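Local coordinates for Nrps/pks (Streptomyces albus, PDB 4OPF), which serves as ketosynthase domain KS8 of OzmH in the AT-less oxazolomycin polyketide synthase, and probably passes on the growing chain without extending it, at residues E86-A98 against R417-R429. Sequence-based numbering, arbitrary orientation.
Sequences EETLFAFCDAGYA and RRAPLDRPRLARR
Arg418 lies flat on Tyr97, its CZ 3.7 Å from the ring centroid in a cation-pi stack whose planes diverge by only 14°. The same guanidinium works edge-on: NH2 donates to Gly96 O at 2.8 Å, within its own plane but from above the plane of the carbonyl. Were Arg418 an alanine, the Tyr97 face would probably lose its cation, Gly96 O its guanidinium donor and Glu101 its charged mate. A second arginine-on-aromatic stack forms where Arg423 crosses Phe90, CZ resting 3.4 Å from CD2; extended from CG to NE, its chain also lays CD over the ring. Beside this stack, Leu89 CD2 and Pro424 CG meet tip to tip. Arg428 comes to the edge of the Phe90 ring, and its NH2 forms a salt bridge with Glu86 OE1 at 2.7 Å. Between the stacks, Leu421 N donates to Cys93 O at 2.8 Å. The contact straps the irregular segment that follows the last strand of the thiolase-fold domain along helix 79-95, consistent with the post-ketosynthase linkers of modular synthases. Gly96 ends that helix in a Schellman motif; its N reaches Cys93 O from the face opposite Leu421 N, so two donors grip one carbonyl. At phi 87° a CB would press on the preceding carbonyl O, and it would also strike Ala419 O, which lies 3.3 Å from Gly96 CA. One water links Arg423 NE with Phe90 O; another accepts from NH2 and lies beside Glu87 OE2. Farther out, Arg17 of strand 9-17 forms salt bridges with Glu86 and Glu87, Ser15 OG hydrogen-bonds Glu87 OE1, and Asp243 hydrogen-bonds Tyr97 OH.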
loop_
_atom_site.group_PDB
_atom_site.type_symbol
_atom_site.label_atom_id
_atom_site.label_comp_id
_atom_site.label_asym_id
_atom_site.label_seq_id
_atom_site.Cartn_x
_atom_site.Cartn_y
_atom_site.Cartn_z
ATOM N N GLU A 86 -1.463 13.003 18.055
ATOM C CA GLU A 86 -2.289 14.174 18.402
ATOM C C GLU A 86 -3.298 14.445 17.330
ATOM O O GLU A 86 -4.474 14.638 17.621
ATOM C CB GLU A 86 -1.500 15.483 18.557
ATOM C CG GLU A 86 -0.696 15.624 19.777
ATOM C CD GLU A 86 -0.126 17.040 19.994
ATOM O OE1 GLU A 86 -0.336 17.985 19.170
ATOM O OE2 GLU A 86 0.573 17.202 21.028
ATOM N N GLU A 87 -2.834 14.554 16.110
ATOM C CA GLU A 87 -3.767 14.937 15.049
ATOM C C GLU A 87 -4.813 13.877 14.770
ATOM O O GLU A 87 -5.908 14.209 14.357
ATOM C CB GLU A 87 -3.052 15.269 13.776
ATOM C CG GLU A 87 -2.284 16.554 13.891
ATOM C CD GLU A 87 -3.196 17.768 14.149
ATOM O OE1 GLU A 87 -4.349 17.885 13.614
ATOM O OE2 GLU A 87 -2.735 18.607 14.913
ATOM N N THR A 88 -4.479 12.598 14.938
ATOM C CA THR A 88 -5.488 11.548 14.769
ATOM C C THR A 88 -6.521 11.696 15.884
ATOM O O THR A 88 -7.717 11.629 15.598
ATOM C CB THR A 88 -4.857 10.163 14.741
ATOM O OG1 THR A 88 -3.924 10.102 13.647
ATOM C CG2 THR A 88 -5.928 9.075 14.648
ATOM N N LEU A 89 -6.083 11.897 17.128
ATOM C CA LEU A 89 -7.012 12.177 18.194
ATOM C C LEU A 89 -7.925 13.358 17.834
ATOM O O LEU A 89 -9.135 13.274 18.042
ATOM C CB LEU A 89 -6.307 12.444 19.501
ATOM C CG LEU A 89 -7.208 12.848 20.661
ATOM C CD1 LEU A 89 -8.220 11.756 21.037
ATOM C CD2 LEU A 89 -6.334 13.204 21.818
ATOM N N PHE A 90 -7.358 14.430 17.294
ATOM C CA PHE A 90 -8.155 15.579 16.958
ATOM C C PHE A 90 -9.115 15.311 15.802
ATOM O O PHE A 90 -10.208 15.889 15.747
ATOM C CB PHE A 90 -7.284 16.808 16.649
ATOM C CG PHE A 90 -6.409 17.284 17.794
ATOM C CD1 PHE A 90 -6.671 16.970 19.103
ATOM C CD2 PHE A 90 -5.287 18.034 17.522
ATOM C CE1 PHE A 90 -5.833 17.398 20.134
ATOM C CE2 PHE A 90 -4.443 18.478 18.553
ATOM C CZ PHE A 90 -4.723 18.161 19.853
ATOM N N ALA A 91 -8.752 14.455 14.864
ATOM C CA ALA A 91 -9.692 14.104 13.802
ATOM C C ALA A 91 -10.861 13.309 14.339
ATOM O O ALA A 91 -11.993 13.503 13.914
ATOM C CB ALA A 91 -9.000 13.341 12.700
ATOM N N PHE A 92 -10.619 12.428 15.296
ATOM C CA PHE A 92 -11.717 11.697 15.931
ATOM C C PHE A 92 -12.659 12.648 16.676
ATOM O O PHE A 92 -13.879 12.495 16.605
ATOM C CB PHE A 92 -11.202 10.655 16.919
ATOM C CG PHE A 92 -10.441 9.524 16.294
ATOM C CD1 PHE A 92 -10.558 9.200 14.979
ATOM C CD2 PHE A 92 -9.592 8.783 17.048
ATOM C CE1 PHE A 92 -9.864 8.128 14.402
ATOM C CE2 PHE A 92 -8.918 7.673 16.502
ATOM C CZ PHE A 92 -9.059 7.351 15.174
ATOM N N CYS A 93 -12.082 13.584 17.425
ATOM C CA CYS A 93 -12.846 14.692 18.034
ATOM C C CYS A 93 -13.725 15.408 17.000
ATOM O O CYS A 93 -14.919 15.615 17.225
ATOM C CB CYS A 93 -11.906 15.718 18.650
ATOM S SG CYS A 93 -11.124 14.964 20.118
ATOM N N ASP A 94 -13.136 15.774 15.883
ATOM C CA ASP A 94 -13.893 16.517 14.855
ATOM C C ASP A 94 -15.077 15.689 14.328
ATOM O O ASP A 94 -16.132 16.238 14.042
ATOM C CB ASP A 94 -12.985 16.873 13.685
ATOM C CG ASP A 94 -13.736 17.581 12.542
ATOM O OD1 ASP A 94 -14.157 18.728 12.761
ATOM O OD2 ASP A 94 -13.892 16.982 11.448
ATOM N N ALA A 95 -14.887 14.368 14.185
ATOM C CA ALA A 95 -15.923 13.446 13.712
ATOM C C ALA A 95 -16.999 13.188 14.754
ATOM O O ALA A 95 -18.048 12.627 14.441
ATOM C CB ALA A 95 -15.315 12.096 13.320
ATOM N N GLY A 96 -16.714 13.554 15.991
ATOM C CA GLY A 96 -17.621 13.357 17.086
ATOM C C GLY A 96 -17.503 12.000 17.749
ATOM O O GLY A 96 -18.428 11.606 18.451
ATOM N N TYR A 97 -16.374 11.306 17.603
ATOM C CA TYR A 97 -16.187 9.977 18.230
ATOM C C TYR A 97 -15.124 10.099 19.316
ATOM O O TYR A 97 -14.056 10.663 19.076
ATOM C CB TYR A 97 -15.732 8.891 17.224
ATOM C CG TYR A 97 -16.804 8.448 16.300
ATOM C CD1 TYR A 97 -17.008 9.092 15.091
ATOM C CD2 TYR A 97 -17.655 7.410 16.648
ATOM C CE1 TYR A 97 -18.043 8.712 14.237
ATOM C CE2 TYR A 97 -18.685 6.994 15.804
ATOM C CZ TYR A 97 -18.892 7.656 14.609
ATOM O OH TYR A 97 -19.917 7.275 13.793
ATOM N N ALA A 98 -15.384 9.552 20.487
ATOM C CA ALA A 98 -14.336 9.414 21.512
ATOM C C ALA A 98 -13.532 8.156 21.134
ATOM O O ALA A 98 -14.060 7.251 20.508
ATOM C CB ALA A 98 -14.964 9.261 22.917
ATOM N N ARG A 417 -26.053 15.185 11.872
ATOM C CA ARG A 417 -26.171 15.415 13.344
ATOM C C ARG A 417 -25.479 14.402 14.325
ATOM O O ARG A 417 -26.127 13.634 15.034
ATOM C CB ARG A 417 -27.656 15.551 13.715
ATOM C CG ARG A 417 -28.544 14.406 13.225
ATOM C CD ARG A 417 -29.822 14.248 14.055
ATOM N NE ARG A 417 -30.950 13.720 13.271
ATOM C CZ ARG A 417 -32.104 13.266 13.774
ATOM N NH1 ARG A 417 -33.053 12.822 12.949
ATOM N NH2 ARG A 417 -32.328 13.241 15.086
ATOM N N ARG A 418 -24.154 14.390 14.287
ATOM C CA ARG A 418 -23.280 13.997 15.376
ATOM C C ARG A 418 -22.475 15.282 15.540
ATOM O O ARG A 418 -22.177 15.948 14.571
ATOM C CB ARG A 418 -22.335 12.874 14.949
ATOM C CG ARG A 418 -21.798 12.002 16.065
ATOM C CD ARG A 418 -20.975 10.844 15.535
ATOM N NE ARG A 418 -21.426 9.549 16.032
ATOM C CZ ARG A 418 -21.003 8.923 17.141
ATOM N NH1 ARG A 418 -21.506 7.738 17.438
ATOM N NH2 ARG A 418 -20.085 9.425 17.969
ATOM N N ALA A 419 -22.147 15.660 16.756
ATOM C CA ALA A 419 -21.510 16.948 16.987
ATOM C C ALA A 419 -20.037 16.708 17.256
ATOM O O ALA A 419 -19.693 15.736 17.900
ATOM C CB ALA A 419 -22.144 17.611 18.205
ATOM N N PRO A 420 -19.178 17.634 16.833
ATOM C CA PRO A 420 -17.776 17.515 17.192
ATOM C C PRO A 420 -17.533 17.521 18.707
ATOM O O PRO A 420 -18.236 18.197 19.420
ATOM C CB PRO A 420 -17.133 18.735 16.523
ATOM C CG PRO A 420 -18.245 19.729 16.302
ATOM C CD PRO A 420 -19.522 18.953 16.256
ATOM N N LEU A 421 -16.575 16.750 19.200
ATOM C CA LEU A 421 -16.194 16.845 20.595
ATOM C C LEU A 421 -15.155 17.937 20.699
ATOM O O LEU A 421 -14.399 18.170 19.758
ATOM C CB LEU A 421 -15.632 15.515 21.097
ATOM C CG LEU A 421 -16.571 14.341 20.869
ATOM C CD1 LEU A 421 -15.966 13.021 21.321
ATOM C CD2 LEU A 421 -17.854 14.562 21.644
ATOM N N ASP A 422 -15.098 18.598 21.849
ATOM C CA ASP A 422 -13.926 19.405 22.213
ATOM C C ASP A 422 -12.589 18.599 22.204
ATOM O O ASP A 422 -12.528 17.461 22.683
ATOM C CB ASP A 422 -14.091 19.964 23.646
ATOM C CG ASP A 422 -15.129 21.098 23.745
ATOM O OD1 ASP A 422 -15.375 21.835 22.750
ATOM O OD2 ASP A 422 -15.682 21.250 24.861
ATOM N N ARG A 423 -11.530 19.223 21.700
ATOM C CA ARG A 423 -10.194 18.669 21.804
ATOM C C ARG A 423 -9.792 18.637 23.267
ATOM O O ARG A 423 -9.957 19.599 23.942
ATOM C CB ARG A 423 -9.215 19.561 21.071
ATOM C CG ARG A 423 -9.359 19.556 19.577
ATOM C CD ARG A 423 -8.522 20.690 19.001
ATOM N NE ARG A 423 -8.292 20.430 17.609
ATOM C CZ ARG A 423 -7.214 20.783 16.909
ATOM N NH1 ARG A 423 -6.192 21.453 17.497
ATOM N NH2 ARG A 423 -7.166 20.439 15.596
ATOM N N PRO A 424 -9.273 17.536 23.769
ATOM C CA PRO A 424 -8.758 17.658 25.143
ATOM C C PRO A 424 -7.613 18.653 25.249
ATOM O O PRO A 424 -6.919 18.911 24.262
ATOM C CB PRO A 424 -8.250 16.261 25.458
ATOM C CG PRO A 424 -7.944 15.673 24.137
ATOM C CD PRO A 424 -8.935 16.244 23.153
ATOM N N ARG A 425 -7.452 19.251 26.421
ATOM C CA ARG A 425 -6.321 20.152 26.669
ATOM C C ARG A 425 -5.101 19.293 26.982
ATOM O O ARG A 425 -5.044 18.640 28.025
ATOM C CB ARG A 425 -6.581 21.089 27.861
ATOM C CG ARG A 425 -7.794 22.006 27.727
ATOM C CD ARG A 425 -8.218 22.558 29.092
ATOM N NE ARG A 425 -9.676 22.682 29.211
ATOM C CZ ARG A 425 -10.349 23.802 29.484
ATOM N NH1 ARG A 425 -11.674 23.756 29.551
ATOM N NH2 ARG A 425 -9.723 24.961 29.701
ATOM N N LEU A 426 -4.134 19.293 26.075
ATOM C CA LEU A 426 -2.914 18.528 26.256
ATOM C C LEU A 426 -1.877 19.391 26.991
ATOM O O LEU A 426 -1.815 20.584 26.804
ATOM C CB LEU A 426 -2.396 18.090 24.894
ATOM C CG LEU A 426 -3.296 17.187 24.071
ATOM C CD1 LEU A 426 -2.586 16.850 22.783
ATOM C CD2 LEU A 426 -3.638 15.907 24.814
ATOM N N ALA A 427 -1.081 18.783 27.851
ATOM C CA ALA A 427 -0.089 19.535 28.628
ATOM C C ALA A 427 1.278 19.345 27.994
ATOM O O ALA A 427 1.997 18.412 28.358
ATOM C CB ALA A 427 -0.072 19.075 30.086
ATOM N N ARG A 428 1.630 20.236 27.064
ATOM C CA ARG A 428 2.838 20.082 26.254
ATOM C C ARG A 428 4.182 20.521 26.846
ATOM O O ARG A 428 4.302 21.598 27.430
ATOM C CB ARG A 428 2.650 20.813 24.945
ATOM C CG ARG A 428 1.757 20.036 23.997
ATOM C CD ARG A 428 0.759 20.970 23.359
ATOM N NE ARG A 428 0.220 20.368 22.154
ATOM C CZ ARG A 428 -1.004 20.587 21.699
ATOM N NH1 ARG A 428 -1.840 21.368 22.366
ATOM N NH2 ARG A 428 -1.401 20.008 20.576
ATOM N N ARG A 429 5.195 19.683 26.623
ATOM C CA ARG A 429 6.569 19.969 27.009
ATOM C C ARG A 429 7.519 19.363 25.965
ATOM O O ARG A 429 7.115 18.454 25.206
ATOM C CB ARG A 429 6.843 19.413 28.407
ATOM C CG ARG A 429 6.086 18.121 28.685
ATOM C CD ARG A 429 6.411 17.532 30.049
ATOM N NE ARG A 429 5.908 16.163 30.123
ATOM C CZ ARG A 429 6.223 15.276 31.063
ATOM N NH1 ARG A 429 5.701 14.044 31.014
ATOM N NH2 ARG A 429 7.042 15.602 32.058
HETATM O O HOH W 1 -4.628 21.023 14.921
HETATM O O HOH W 2 -10.569 18.617 16.186
HETATM O O HOH W 3 -20.672 13.245 19.220
#